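Local coordinates for protein neurotoxin (Clostridium botulinum, PDB 3N7L) that forms the receptor-binding domain of a botulinum neurotoxin of the D/C mosaic serotype and probably attaches the toxin to gangliosides on nerve cells, at residues 7-12 and 208-213; 58-63 and 179-184; 76-81 and 142-147. All coordinates share one frame; numbering follows the deposited sequence.

In the fold
From the N terminus, strand 7-14 waits almost two hundred residues for its partner: interaction 1 pairs it with strand 202-211, and the loop so closed holds both other contacts. Interaction 2 joins residues 58-63 to 179-184, and interaction 3, residues 76-81 with 142-147, is nested inside that loop in turn, so no two contacts cross. Interactions 1 and 3 belong to one antiparallel sheet, where strands 72-82 and 202-211 are neighbours; interaction 2 belongs to the sheet packed against it. Phe208 of interaction 1 touches both Phe183 of interaction 2 and Phe77 of interaction 3, tying together the core of this concanavalin-like half of the protein.

Interaction 1: 7-12 and 208-213; sequences KILSLQ and FYIFAK
Lys7 reaches over one face of the Tyr209 ring, next to a classic beta bulge in an antiparallel strand pair of the concanavalin-like beta sandwich. Its chain leaves with CG anti to the backbone N (chi1 -178°) and bends at chi3, which brings CE and NZ above the tyrosine. Lys7 NZ stands 3.8 Å from the centroid of the Tyr209 ring, a cation-pi contact, and CE adds a CH-pi contact beside it. Nearer the backbone, Lys7 CB rests 3.7 Å from Phe211 CE1. The bulge is made by Ile8 and Leu9, which both face Ile210: Ile8 N gives a firm hydrogen bond of 2.8 Å to Ile210 O, while Leu9 N reaches the same oxygen only weakly. Regular pairing resumes with Ile210 N to Leu9 O and Leu11 N to Phe208 O. On the sheet face of Leu9 and Leu11, directed to the core, Ile210 divides its branches: Ile210 CG2 meets Ile8 CG1 at 3.8 Å, and Ile210 CD1 meets Leu9 CD2 at 3.6 Å. Ile181 and Val58 of the opposing sheet cover this side. On the other face, with Lys7 and Tyr209, Ser10 OG, hydrogen-bonded to Thr21, approaches Tyr209 CE2 to 3.3 Å.

Interaction 2: 58-63 and 179-184; sequences VTQNEN and KTITFQ
An antiparallel strand pair of the second sheet of the concanavalin-like sandwich ends here, where strand 55-59 gives way to the turn leading into helix 62-66. Val58 and Ile181 form a hydrogen-bonded pair: Val58 N donates to Ile181 O in an almost straight bond (2.8 Å, 176°), and Ile181 N returns one to Val58 O. Thr59 and Thr180 follow as a non-hydrogen-bonded pair on the other face, their side chains side by side and pointing the same way. The ladder is extended beyond the strand by Gln60 N, which donates to Lys179 O at 2.8 Å. With chi1 at 51°, Gln60 CG comes 3.1 Å from Lys179 O, and chi2, off the staggered positions at -145°, brings the amide beside that oxygen. Gln60 NE2 adds a weak hydrogen bond to Lys179 O and lies 3.5 Å from Ile181 CD1.

Lys179 has the largest area buried by this contact; its aliphatic chain runs beside Thr59 and Gln60. The bend at chi2 lays Lys179 CD 3.6 Å from Thr59 CG2, and Lys179 CB lies 3.7 Å from Gln60 O. Lys179 NZ is 5.2 Å from Glu62 OE2, so any attraction between these opposite charges acts without direct contact. At the helix start, Asn61 is the N-cap: OD1 accepts weakly from Asn63 N and also bonds Ile64 N. Inward, Gln60 touches Leu9 of strand 7-14 in the facing sheet, and the Phe183 ring packs edge-to-face with Phe208 and touches Leu11; Val65 of helix 62-66 touches the side chains of Gln60 and Lys179.

Interaction 3: 76-81 and 142-147; sequences SFWIRI and WFFVTI
Phe144 crosses Trp78 at about a right angle, its CB placed over one face of the indole, 3.7 Å from the centroid of the six-membered ring. Phe144 CD1 continues over that face toward the five-membered ring and comes 3.4 Å from Trp78 NE1; the two aromatic planes themselves meet obliquely. The Trp142 indole carries Arg80 CB over one face, 3.9 Å from the six-membered ring centroid, while Trp78 C and Ile79 N lie in plane at its edge. Two phenyl rings are each covered on one face by aliphatic branches: Ile79 CG2 stands over Phe143, 3.6 Å from the centroid, and Val145 CB over Phe77. Both phenylalanines hold CG between the backbone N and the carbonyl carbon (chi1 60° for Phe77, 64° for Phe143), lying alongside the aliphatic partner on the strand opposite.

These side chains flank an antiparallel ladder in the concanavalin-like sandwich, with Phe77-Val145 and Ile79-Phe143 as successive hydrogen-bonded pairs. Val145 N to Phe77 O is 2.8 Å long. The face of Phe77, Ile79, Phe143 and Val145 turns toward strand 111-117 of the other sheet, where Leu112 touches Phe143 and Val145. On the reverse, Arg206 makes a cation-pi contact with Trp78. Arg80 NE donates to Asn140 O.

Interaction 1: 7-12 and 208-213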
loop_
_atom_site.group_PDB
_atom_site.type_symbol
_atom_site.label_atom_id
_atom_site.label_comp_id
_atom_site.label_asym_id
_atom_site.label_seq_id
_atom_site.Cartn_x
_atom_site.Cartn_y
_atom_site.Cartn_z
ATOM N N LYS A 7 2.281 22.881 -12.899
ATOM C CA LYS A 7 1.385 21.776 -13.217
ATOM C C LYS A 7 0.628 22.071 -14.513
ATOM O O LYS A 7 -0.097 23.060 -14.605
ATOM C CB LYS A 7 0.393 21.552 -12.071
ATOM C CG LYS A 7 -0.554 20.383 -12.302
ATOM C CD LYS A 7 -1.623 20.287 -11.222
ATOM C CE LYS A 7 -1.049 19.865 -9.884
ATOM N NZ LYS A 7 -2.124 19.710 -8.857
ATOM N N ILE A 8 0.801 21.212 -15.514
ATOM C CA ILE A 8 0.142 21.406 -16.801
ATOM C C ILE A 8 -0.950 20.376 -17.089
ATOM O O ILE A 8 -1.679 20.488 -18.074
ATOM C CB ILE A 8 1.172 21.405 -17.956
ATOM C CG1 ILE A 8 1.989 20.108 -17.939
ATOM C CG2 ILE A 8 2.099 22.610 -17.817
ATOM C CD1 ILE A 8 2.954 19.978 -19.104
ATOM N N LEU A 9 -1.051 19.371 -16.228
ATOM C CA LEU A 9 -2.073 18.338 -16.361
ATOM C C LEU A 9 -2.390 17.817 -14.973
ATOM O O LEU A 9 -1.489 17.529 -14.185
ATOM C CB LEU A 9 -1.594 17.185 -17.244
ATOM C CG LEU A 9 -2.570 15.999 -17.317
ATOM C CD1 LEU A 9 -3.921 16.467 -17.848
ATOM C CD2 LEU A 9 -2.003 14.908 -18.214
ATOM N N SER A 10 -3.677 17.708 -14.674
ATOM C CA SER A 10 -4.122 17.228 -13.375
ATOM C C SER A 10 -5.377 16.396 -13.580
ATOM O O SER A 10 -6.493 16.901 -13.471
ATOM C CB SER A 10 -4.415 18.419 -12.456
ATOM O OG SER A 10 -4.881 17.985 -11.193
ATOM N N LEU A 11 -5.188 15.118 -13.893
ATOM C CA LEU A 11 -6.312 14.221 -14.128
ATOM C C LEU A 11 -6.940 13.788 -12.812
ATOM O O LEU A 11 -6.346 13.022 -12.052
ATOM C CB LEU A 11 -5.844 12.996 -14.913
ATOM C CG LEU A 11 -6.892 11.935 -15.256
ATOM C CD1 LEU A 11 -8.062 12.563 -16.019
ATOM C CD2 LEU A 11 -6.226 10.844 -16.080
ATOM N N GLN A 12 -8.142 14.291 -12.550
ATOM C CA GLN A 12 -8.854 13.974 -11.321
ATOM C C GLN A 12 -10.310 13.609 -11.552
ATOM O O GLN A 12 -10.893 13.917 -12.590
ATOM C CB GLN A 12 -8.785 15.155 -10.354
ATOM C CG GLN A 12 -7.469 15.266 -9.622
ATOM C CD GLN A 12 -7.428 16.448 -8.684
ATOM O OE1 GLN A 12 -6.686 16.448 -7.699
ATOM N NE2 GLN A 12 -8.213 17.473 -8.988
ATOM N N PHE A 208 -3.358 11.783 -11.356
ATOM C CA PHE A 208 -2.280 11.740 -12.336
ATOM C C PHE A 208 -1.923 13.183 -12.707
ATOM O O PHE A 208 -2.739 13.899 -13.293
ATOM C CB PHE A 208 -2.734 10.987 -13.587
ATOM C CG PHE A 208 -1.649 10.790 -14.604
ATOM C CD1 PHE A 208 -0.831 9.664 -14.559
ATOM C CD2 PHE A 208 -1.438 11.734 -15.607
ATOM C CE1 PHE A 208 0.181 9.478 -15.497
ATOM C CE2 PHE A 208 -0.424 11.561 -16.555
ATOM C CZ PHE A 208 0.385 10.431 -16.499
ATOM N N TYR A 209 -0.707 13.598 -12.363
ATOM C CA TYR A 209 -0.246 14.956 -12.641
ATOM C C TYR A 209 0.982 15.001 -13.550
ATOM O O TYR A 209 1.753 14.048 -13.622
ATOM C CB TYR A 209 0.151 15.663 -11.342
ATOM C CG TYR A 209 -0.900 15.775 -10.261
ATOM C CD1 TYR A 209 -0.541 16.202 -8.981
ATOM C CD2 TYR A 209 -2.244 15.493 -10.507
ATOM C CE1 TYR A 209 -1.486 16.345 -7.969
ATOM C CE2 TYR A 209 -3.206 15.637 -9.495
ATOM C CZ TYR A 209 -2.811 16.063 -8.230
ATOM O OH TYR A 209 -3.730 16.198 -7.214
ATOM N N ILE A 210 1.156 16.127 -14.235
ATOM C CA ILE A 210 2.330 16.350 -15.070
ATOM C C ILE A 210 2.774 17.789 -14.806
ATOM O O ILE A 210 1.962 18.721 -14.857
ATOM C CB ILE A 210 2.047 16.152 -16.577
ATOM C CG1 ILE A 210 1.759 14.674 -16.864
ATOM C CG2 ILE A 210 3.267 16.594 -17.390
ATOM C CD1 ILE A 210 1.536 14.351 -18.325
ATOM N N PHE A 211 4.056 17.957 -14.499
ATOM C CA PHE A 211 4.624 19.266 -14.200
ATOM C C PHE A 211 5.643 19.673 -15.261
ATOM O O PHE A 211 6.425 18.846 -15.735
ATOM C CB PHE A 211 5.314 19.234 -12.834
ATOM C CG PHE A 211 4.388 18.951 -11.688
ATOM C CD1 PHE A 211 3.733 19.988 -11.035
ATOM C CD2 PHE A 211 4.171 17.643 -11.259
ATOM C CE1 PHE A 211 2.874 19.731 -9.968
ATOM C CE2 PHE A 211 3.315 17.372 -10.196
ATOM C CZ PHE A 211 2.665 18.417 -9.548
ATOM N N ALA A 212 5.635 20.953 -15.620
ATOM C CA ALA A 212 6.557 21.474 -16.620
ATOM C C ALA A 212 7.899 21.806 -15.986
ATOM O O ALA A 212 8.491 22.839 -16.275
ATOM C CB ALA A 212 5.967 22.716 -17.279
ATOM N N LYS A 213 8.374 20.927 -15.112
ATOM C CA LYS A 213 9.660 21.134 -14.461
ATOM C C LYS A 213 10.182 19.821 -13.907
ATOM O O LYS A 213 9.457 18.827 -13.853
ATOM C CB LYS A 213 9.538 22.144 -13.317
ATOM C CG LYS A 213 8.798 21.612 -12.102
ATOM C CD LYS A 213 8.858 22.586 -10.932
ATOM C CE LYS A 213 10.278 22.754 -10.418
ATOM N NZ LYS A 213 10.322 23.623 -9.209
#

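Interaction 2: 58-63 and 179-184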
loop_
_atom_site.group_PDB
_atom_site.type_symbol
_atom_site.label_atom_id
_atom_site.label_comp_id
_atom_site.label_asym_id
_atom_site.label_seq_id
_atom_site.Cartn_x
_atom_site.Cartn_y
_atom_site.Cartn_z
ATOM N N VAL A 58 -6.616 11.091 -22.682
ATOM C CA VAL A 58 -6.412 12.488 -22.344
ATOM C C VAL A 58 -5.687 13.172 -23.499
ATOM O O VAL A 58 -4.577 12.781 -23.870
ATOM C CB VAL A 58 -5.562 12.644 -21.067
ATOM C CG1 VAL A 58 -5.360 14.120 -20.750
ATOM C CG2 VAL A 58 -6.242 11.941 -19.896
ATOM N N THR A 59 -6.326 14.183 -24.074
ATOM C CA THR A 59 -5.737 14.932 -25.179
ATOM C C THR A 59 -5.492 16.350 -24.686
ATOM O O THR A 59 -6.435 17.100 -24.424
ATOM C CB THR A 59 -6.680 14.976 -26.388
ATOM O OG1 THR A 59 -7.029 13.641 -26.765
ATOM C CG2 THR A 59 -6.004 15.669 -27.569
ATOM N N GLN A 60 -4.225 16.717 -24.550
ATOM C CA GLN A 60 -3.887 18.042 -24.064
ATOM C C GLN A 60 -3.585 19.039 -25.174
ATOM O O GLN A 60 -3.689 18.717 -26.360
ATOM C CB GLN A 60 -2.713 17.943 -23.085
ATOM C CG GLN A 60 -1.527 17.161 -23.607
ATOM C CD GLN A 60 -0.825 16.377 -22.510
ATOM O OE1 GLN A 60 -0.721 16.836 -21.372
ATOM N NE2 GLN A 60 -0.328 15.192 -22.852
ATOM N N ASN A 61 -3.231 20.255 -24.774
ATOM C CA ASN A 61 -2.920 21.320 -25.716
ATOM C C ASN A 61 -1.522 21.166 -26.311
ATOM O O ASN A 61 -0.520 21.197 -25.593
ATOM C CB ASN A 61 -3.045 22.677 -25.024
ATOM C CG ASN A 61 -2.745 23.833 -25.954
ATOM O OD1 ASN A 61 -1.619 23.988 -26.430
ATOM N ND2 ASN A 61 -3.755 24.653 -26.223
ATOM N N GLU A 62 -1.472 21.007 -27.630
ATOM C CA GLU A 62 -0.225 20.844 -28.374
ATOM C C GLU A 62 0.854 21.850 -27.981
ATOM O O GLU A 62 2.024 21.497 -27.843
ATOM C CB GLU A 62 -0.510 20.981 -29.868
ATOM C CG GLU A 62 -1.153 22.316 -30.218
ATOM C CD GLU A 62 -1.546 22.421 -31.672
ATOM O OE1 GLU A 62 -2.087 23.480 -32.062
ATOM O OE2 GLU A 62 -1.317 21.447 -32.424
ATOM N N ASN A 63 0.457 23.104 -27.815
ATOM C CA ASN A 63 1.396 24.156 -27.453
ATOM C C ASN A 63 1.949 23.953 -26.053
ATOM O O ASN A 63 3.132 24.185 -25.804
ATOM C CB ASN A 63 0.718 25.521 -27.561
ATOM C CG ASN A 63 0.240 25.820 -28.973
ATOM O OD1 ASN A 63 1.033 25.828 -29.918
ATOM N ND2 ASN A 63 -1.060 26.064 -29.125
ATOM N N LYS A 179 0.545 14.565 -27.690
ATOM C CA LYS A 179 -0.294 15.323 -26.776
ATOM C C LYS A 179 -1.437 14.450 -26.273
ATOM O O LYS A 179 -2.344 14.925 -25.595
ATOM C CB LYS A 179 -0.825 16.589 -27.460
ATOM C CG LYS A 179 -1.359 16.391 -28.865
ATOM C CD LYS A 179 -2.641 15.597 -28.875
ATOM C CE LYS A 179 -3.332 15.737 -30.212
ATOM N NZ LYS A 179 -3.617 17.168 -30.503
ATOM N N THR A 180 -1.378 13.164 -26.610
ATOM C CA THR A 180 -2.397 12.211 -26.189
ATOM C C THR A 180 -1.825 11.168 -25.234
ATOM O O THR A 180 -0.758 10.616 -25.475
ATOM C CB THR A 180 -3.019 11.477 -27.401
ATOM O OG1 THR A 180 -3.753 12.411 -28.200
ATOM C CG2 THR A 180 -3.962 10.371 -26.938
ATOM N N ILE A 181 -2.544 10.918 -24.143
ATOM C CA ILE A 181 -2.132 9.926 -23.155
ATOM C C ILE A 181 -3.284 8.940 -23.008
ATOM O O ILE A 181 -4.417 9.330 -22.718
ATOM C CB ILE A 181 -1.841 10.570 -21.781
ATOM C CG1 ILE A 181 -0.758 11.637 -21.929
ATOM C CG2 ILE A 181 -1.366 9.496 -20.787
ATOM C CD1 ILE A 181 -0.552 12.462 -20.688
ATOM N N THR A 182 -2.991 7.664 -23.219
ATOM C CA THR A 182 -4.005 6.628 -23.137
ATOM C C THR A 182 -3.773 5.659 -21.981
ATOM O O THR A 182 -2.752 4.963 -21.932
ATOM C CB THR A 182 -4.058 5.815 -24.447
ATOM O OG1 THR A 182 -4.362 6.691 -25.542
ATOM C CG2 THR A 182 -5.116 4.731 -24.360
ATOM N N PHE A 183 -4.726 5.632 -21.053
ATOM C CA PHE A 183 -4.681 4.734 -19.900
ATOM C C PHE A 183 -5.469 3.483 -20.290
ATOM O O PHE A 183 -6.686 3.538 -20.470
ATOM C CB PHE A 183 -5.340 5.389 -18.680
ATOM C CG PHE A 183 -4.573 6.557 -18.119
ATOM C CD1 PHE A 183 -3.813 6.418 -16.957
ATOM C CD2 PHE A 183 -4.627 7.803 -18.739
ATOM C CE1 PHE A 183 -3.126 7.503 -16.420
ATOM C CE2 PHE A 183 -3.939 8.897 -18.208
ATOM C CZ PHE A 183 -3.189 8.747 -17.048
ATOM N N GLN A 184 -4.775 2.361 -20.436
ATOM C CA GLN A 184 -5.428 1.118 -20.820
ATOM C C GLN A 184 -4.442 -0.027 -20.679
ATOM O O GLN A 184 -3.278 0.094 -21.057
ATOM C CB GLN A 184 -5.924 1.212 -22.272
ATOM C CG GLN A 184 -6.575 -0.058 -22.808
ATOM C CD GLN A 184 -7.136 0.117 -24.217
ATOM O OE1 GLN A 184 -6.412 0.467 -25.150
ATOM N NE2 GLN A 184 -8.435 -0.127 -24.372
#

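Interaction 3: 76-81 and 142-147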
loop_
_atom_site.group_PDB
_atom_site.type_symbol
_atom_site.label_atom_id
_atom_site.label_comp_id
_atom_site.label_asym_id
_atom_site.label_seq_id
_atom_site.Cartn_x
_atom_site.Cartn_y
_atom_site.Cartn_z
ATOM N N SER A 76 3.641 12.325 -12.042
ATOM C CA SER A 76 3.411 11.758 -10.717
ATOM C C SER A 76 2.003 11.197 -10.626
ATOM O O SER A 76 1.080 11.743 -11.218
ATOM C CB SER A 76 3.604 12.823 -9.629
ATOM O OG SER A 76 2.565 13.792 -9.667
ATOM N N PHE A 77 1.840 10.109 -9.883
ATOM C CA PHE A 77 0.522 9.509 -9.735
ATOM C C PHE A 77 0.505 8.343 -8.762
ATOM O O PHE A 77 1.537 7.725 -8.496
ATOM C CB PHE A 77 0.004 9.029 -11.100
ATOM C CG PHE A 77 0.878 7.990 -11.757
ATOM C CD1 PHE A 77 0.648 6.629 -11.551
ATOM C CD2 PHE A 77 1.929 8.372 -12.597
ATOM C CE1 PHE A 77 1.449 5.667 -12.173
ATOM C CE2 PHE A 77 2.737 7.415 -13.222
ATOM C CZ PHE A 77 2.496 6.062 -13.012
ATOM N N TRP A 78 -0.677 8.072 -8.215
ATOM C CA TRP A 78 -0.853 6.947 -7.311
ATOM C C TRP A 78 -1.362 5.818 -8.178
ATOM O O TRP A 78 -2.194 6.031 -9.061
ATOM C CB TRP A 78 -1.886 7.256 -6.222
ATOM C CG TRP A 78 -1.317 8.026 -5.079
ATOM C CD1 TRP A 78 -1.316 9.386 -4.919
ATOM C CD2 TRP A 78 -0.643 7.485 -3.941
ATOM N NE1 TRP A 78 -0.683 9.723 -3.747
ATOM C CE2 TRP A 78 -0.259 8.577 -3.124
ATOM C CE3 TRP A 78 -0.325 6.184 -3.527
ATOM C CZ2 TRP A 78 0.426 8.407 -1.913
ATOM C CZ3 TRP A 78 0.359 6.010 -2.321
ATOM C CH2 TRP A 78 0.727 7.119 -1.528
ATOM N N ILE A 79 -0.856 4.620 -7.944
ATOM C CA ILE A 79 -1.294 3.484 -8.725
ATOM C C ILE A 79 -1.322 2.220 -7.886
ATOM O O ILE A 79 -0.574 2.077 -6.912
ATOM C CB ILE A 79 -0.363 3.255 -9.940
ATOM C CG1 ILE A 79 -0.782 1.986 -10.694
ATOM C CG2 ILE A 79 1.092 3.139 -9.474
ATOM C CD1 ILE A 79 -0.069 1.800 -12.024
ATOM N N ARG A 80 -2.212 1.315 -8.263
ATOM C CA ARG A 80 -2.321 0.034 -7.600
ATOM C C ARG A 80 -2.584 -1.014 -8.674
ATOM O O ARG A 80 -3.420 -0.810 -9.555
ATOM C CB ARG A 80 -3.464 0.024 -6.591
ATOM C CG ARG A 80 -3.486 -1.267 -5.801
ATOM C CD ARG A 80 -4.751 -1.450 -5.007
ATOM N NE ARG A 80 -4.725 -2.768 -4.387
ATOM C CZ ARG A 80 -5.789 -3.392 -3.898
ATOM N NH1 ARG A 80 -5.650 -4.595 -3.354
ATOM N NH2 ARG A 80 -6.984 -2.817 -3.957
ATOM N N ILE A 81 -1.855 -2.124 -8.610
ATOM C CA ILE A 81 -2.016 -3.205 -9.576
ATOM C C ILE A 81 -2.368 -4.447 -8.766
ATOM O O ILE A 81 -1.612 -4.843 -7.876
ATOM C CB ILE A 81 -0.699 -3.450 -10.352
ATOM C CG1 ILE A 81 -0.283 -2.164 -11.084
ATOM C CG2 ILE A 81 -0.879 -4.582 -11.362
ATOM C CD1 ILE A 81 1.066 -2.240 -11.750
ATOM N N TRP A 142 -1.053 0.046 -2.984
ATOM C CA TRP A 142 -1.045 1.358 -3.602
ATOM C C TRP A 142 0.378 1.890 -3.455
ATOM O O TRP A 142 1.002 1.696 -2.409
ATOM C CB TRP A 142 -1.973 2.315 -2.846
ATOM C CG TRP A 142 -3.402 2.330 -3.282
ATOM C CD1 TRP A 142 -4.472 1.803 -2.612
ATOM C CD2 TRP A 142 -3.931 2.974 -4.445
ATOM N NE1 TRP A 142 -5.633 2.088 -3.283
ATOM C CE2 TRP A 142 -5.333 2.807 -4.413
ATOM C CE3 TRP A 142 -3.355 3.681 -5.512
ATOM C CZ2 TRP A 142 -6.173 3.321 -5.407
ATOM C CZ3 TRP A 142 -4.182 4.189 -6.502
ATOM C CH2 TRP A 142 -5.583 4.008 -6.442
ATOM N N PHE A 143 0.903 2.535 -4.492
ATOM C CA PHE A 143 2.221 3.142 -4.390
ATOM C C PHE A 143 2.246 4.427 -5.211
ATOM O O PHE A 143 1.482 4.585 -6.168
ATOM C CB PHE A 143 3.358 2.157 -4.769
ATOM C CG PHE A 143 3.351 1.689 -6.193
ATOM C CD1 PHE A 143 4.209 2.260 -7.129
ATOM C CD2 PHE A 143 2.545 0.623 -6.590
ATOM C CE1 PHE A 143 4.272 1.774 -8.436
ATOM C CE2 PHE A 143 2.597 0.130 -7.897
ATOM C CZ PHE A 143 3.463 0.706 -8.819
ATOM N N PHE A 144 3.100 5.359 -4.799
ATOM C CA PHE A 144 3.209 6.660 -5.456
ATOM C C PHE A 144 4.418 6.745 -6.379
ATOM O O PHE A 144 5.561 6.602 -5.945
ATOM C CB PHE A 144 3.284 7.761 -4.398
ATOM C CG PHE A 144 3.274 9.154 -4.961
ATOM C CD1 PHE A 144 2.150 9.650 -5.610
ATOM C CD2 PHE A 144 4.380 9.986 -4.805
ATOM C CE1 PHE A 144 2.124 10.957 -6.092
ATOM C CE2 PHE A 144 4.364 11.297 -5.285
ATOM C CZ PHE A 144 3.233 11.783 -5.928
ATOM N N VAL A 145 4.145 6.984 -7.657
ATOM C CA VAL A 145 5.187 7.079 -8.663
ATOM C C VAL A 145 5.522 8.518 -9.006
ATOM O O VAL A 145 4.641 9.372 -9.099
ATOM C CB VAL A 145 4.764 6.377 -9.983
ATOM C CG1 VAL A 145 5.829 6.599 -11.065
ATOM C CG2 VAL A 145 4.552 4.898 -9.745
ATOM N N THR A 146 6.806 8.787 -9.185
ATOM C CA THR A 146 7.237 10.114 -9.594
ATOM C C THR A 146 8.381 9.934 -10.571
ATOM O O THR A 146 9.436 9.412 -10.220
ATOM C CB THR A 146 7.724 10.982 -8.424
ATOM O OG1 THR A 146 6.688 11.095 -7.444
ATOM C CG2 THR A 146 8.058 12.381 -8.926
ATOM N N ILE A 147 8.157 10.350 -11.811
ATOM C CA ILE A 147 9.184 10.242 -12.836
ATOM C C ILE A 147 9.615 11.653 -13.203
ATOM O O ILE A 147 8.777 12.474 -13.558
ATOM C CB ILE A 147 8.633 9.524 -14.090
ATOM C CG1 ILE A 147 8.288 8.074 -13.741
ATOM C CG2 ILE A 147 9.660 9.571 -15.227
ATOM C CD1 ILE A 147 7.468 7.360 -14.805
#